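Terminase, large subunit (Bacillus phage spp1, PDB 2WBN) packages viral DNA into empty capsids as the ATP-driven large terminase subunit and cuts the genome with its C-terminal nuclease domain. Local coordinates at residues 145-148 and 149-152. Numbering follows the deposited sequence.
Sequences RWLD and ELDA
R145 and E149 form an i to i+4 salt bridge at the C-terminal end of helix 140-148, a local contact in the RNase H-like nuclease domain where the chain leaves the helix for strand 152-155 of the central sheet. The backbone bonds shift from an i to i+4 to an i to i+3 spacing. E149 N still donates a hydrogen bond to R145 O (2.9 Å), with a weak second bond to W146 O, whereas L150 N bonds to L147 O (3.3 Å). N32 ND2 also bonds L147 O and L150 O, tying the exit to the N-terminal part of the chain. On the exposed side, the extended R145 chain, with CG anti to the backbone N (chi1 -176°), carries its guanidinium to the carboxylate of E149, and the two planes stand 76° apart. R145 NE gives the straighter bond to E149 OE2 (2.9 Å, 160°), and R145 NH2 adds a weak one to the same oxygen. L150 is buried, packing against the helix end and against I78 of strand 77-86, its CD1 lying 3.9 Å from L147 CD2. The other methyl makes a CH-pi contact over one face of W146: L150 CD2 sits 4.2 Å from the centroid of the six-membered ring, displaced toward the rim, with CH2 its nearest ring atom.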
ATOM      1  N   ARG A 145       7.744 -10.622   0.083  1.00 48.41           N
ATOM      2  CA  ARG A 145       9.097 -10.915  -0.367  1.00 48.48           C
ATOM      3  C   ARG A 145       9.468 -10.038  -1.549  1.00 47.52           C
ATOM      4  O   ARG A 145      10.582  -9.527  -1.615  1.00 47.75           O
ATOM      5  CB  ARG A 145       9.255 -12.399  -0.748  1.00 48.92           C
ATOM      6  CG  ARG A 145      10.696 -12.766  -1.142  1.00 50.75           C
ATOM      7  CD  ARG A 145      10.880 -14.241  -1.537  1.00 53.64           C
ATOM      8  NE  ARG A 145      12.150 -14.443  -2.249  1.00 55.86           N
ATOM      9  CZ  ARG A 145      12.685 -15.625  -2.561  1.00 57.33           C
ATOM     10  NH1 ARG A 145      12.086 -16.763  -2.217  1.00 57.58           N
ATOM     11  NH2 ARG A 145      13.843 -15.671  -3.213  1.00 58.41           N
ATOM     12  N   TRP A 146       8.541  -9.847  -2.480  1.00 46.80           N
ATOM     13  CA  TRP A 146       8.814  -8.990  -3.627  1.00 46.67           C
ATOM     14  C   TRP A 146       9.162  -7.578  -3.175  1.00 46.48           C
ATOM     15  O   TRP A 146      10.159  -6.979  -3.625  1.00 44.18           O
ATOM     16  CB  TRP A 146       7.631  -8.966  -4.584  1.00 47.15           C
ATOM     17  CG  TRP A 146       7.920  -8.233  -5.862  1.00 47.29           C
ATOM     18  CD1 TRP A 146       8.471  -8.748  -7.003  1.00 46.94           C
ATOM     19  CD2 TRP A 146       7.664  -6.856  -6.123  1.00 45.81           C
ATOM     20  NE1 TRP A 146       8.563  -7.770  -7.962  1.00 46.45           N
ATOM     21  CE2 TRP A 146       8.067  -6.601  -7.449  1.00 46.69           C
ATOM     22  CE3 TRP A 146       7.119  -5.810  -5.366  1.00 45.62           C
ATOM     23  CZ2 TRP A 146       7.958  -5.336  -8.033  1.00 47.31           C
ATOM     24  CZ3 TRP A 146       7.005  -4.557  -5.948  1.00 46.81           C
ATOM     25  CH2 TRP A 146       7.416  -4.332  -7.269  1.00 46.68           C
ATOM     26  N   LEU A 147       8.362  -7.045  -2.257  1.00 46.45           N
ATOM     27  CA  LEU A 147       8.654  -5.726  -1.704  1.00 47.00           C
ATOM     28  C   LEU A 147      10.031  -5.673  -1.004  1.00 47.24           C
ATOM     29  O   LEU A 147      10.789  -4.703  -1.167  1.00 47.78           O
ATOM     30  CB  LEU A 147       7.534  -5.299  -0.750  1.00 47.02           C
ATOM     31  CG  LEU A 147       6.174  -4.953  -1.369  1.00 47.09           C
ATOM     32  CD1 LEU A 147       5.152  -4.774  -0.247  1.00 44.17           C
ATOM     33  CD2 LEU A 147       6.257  -3.692  -2.254  1.00 44.57           C
ATOM     34  N   ASP A 148      10.358  -6.712  -0.241  1.00 47.50           N
ATOM     35  CA  ASP A 148      11.628  -6.781   0.476  1.00 47.62           C
ATOM     36  C   ASP A 148      12.841  -6.896  -0.454  1.00 48.04           C
ATOM     37  O   ASP A 148      13.950  -6.504  -0.085  1.00 47.62           O
ATOM     38  CB  ASP A 148      11.631  -7.959   1.441  1.00 48.31           C
ATOM     39  CG  ASP A 148      12.933  -8.090   2.210  1.00 48.99           C
ATOM     40  OD1 ASP A 148      13.161  -7.322   3.167  1.00 53.88           O
ATOM     41  OD2 ASP A 148      13.721  -8.982   1.873  1.00 49.56           O
ATOM     42  N   GLU A 149      12.626  -7.420  -1.656  1.00 48.12           N
ATOM     43  CA  GLU A 149      13.713  -7.582  -2.608  1.00 48.69           C
ATOM     44  C   GLU A 149      13.967  -6.357  -3.487  1.00 47.85           C
ATOM     45  O   GLU A 149      14.879  -6.365  -4.304  1.00 47.48           O
ATOM     46  CB  GLU A 149      13.500  -8.845  -3.440  1.00 49.36           C
ATOM     47  CG  GLU A 149      14.220 -10.039  -2.823  1.00 51.36           C
ATOM     48  CD  GLU A 149      13.670 -11.365  -3.278  1.00 55.16           C
ATOM     49  OE1 GLU A 149      12.794 -11.389  -4.173  1.00 55.88           O
ATOM     50  OE2 GLU A 149      14.110 -12.391  -2.715  1.00 57.77           O
ATOM     51  N   LEU A 150      13.192  -5.295  -3.300  1.00 46.87           N
ATOM     52  CA  LEU A 150      13.433  -4.063  -4.046  1.00 46.17           C
ATOM     53  C   LEU A 150      14.759  -3.436  -3.613  1.00 46.20           C
ATOM     54  O   LEU A 150      15.252  -3.693  -2.522  1.00 45.97           O
ATOM     55  CB  LEU A 150      12.275  -3.075  -3.857  1.00 45.85           C
ATOM     56  CG  LEU A 150      10.942  -3.484  -4.482  1.00 44.42           C
ATOM     57  CD1 LEU A 150       9.745  -2.746  -3.829  1.00 44.91           C
ATOM     58  CD2 LEU A 150      10.931  -3.294  -6.005  1.00 44.02           C
ATOM     59  N   ASP A 151      15.340  -2.627  -4.486  1.00 46.23           N
ATOM     60  CA  ASP A 151      16.604  -1.938  -4.163  1.00 45.97           C
ATOM     61  C   ASP A 151      16.375  -0.881  -3.100  1.00 45.36           C
ATOM     62  O   ASP A 151      17.187  -0.740  -2.193  1.00 45.90           O
ATOM     63  CB  ASP A 151      17.229  -1.323  -5.409  1.00 45.62           C
ATOM     64  CG  ASP A 151      17.957  -2.345  -6.257  1.00 47.94           C
ATOM     65  OD1 ASP A 151      18.000  -3.542  -5.876  1.00 50.46           O
ATOM     66  OD2 ASP A 151      18.480  -1.959  -7.318  1.00 49.05           O
ATOM     67  N   ALA A 152      15.260  -0.157  -3.198  1.00 44.67           N
ATOM     68  CA  ALA A 152      14.908   0.828  -2.189  1.00 44.06           C
ATOM     69  C   ALA A 152      13.398   1.038  -2.105  1.00 43.72           C
ATOM     70  O   ALA A 152      12.720   1.104  -3.139  1.00 43.95           O
ATOM     71  CB  ALA A 152      15.615   2.157  -2.499  1.00 44.07           C
TER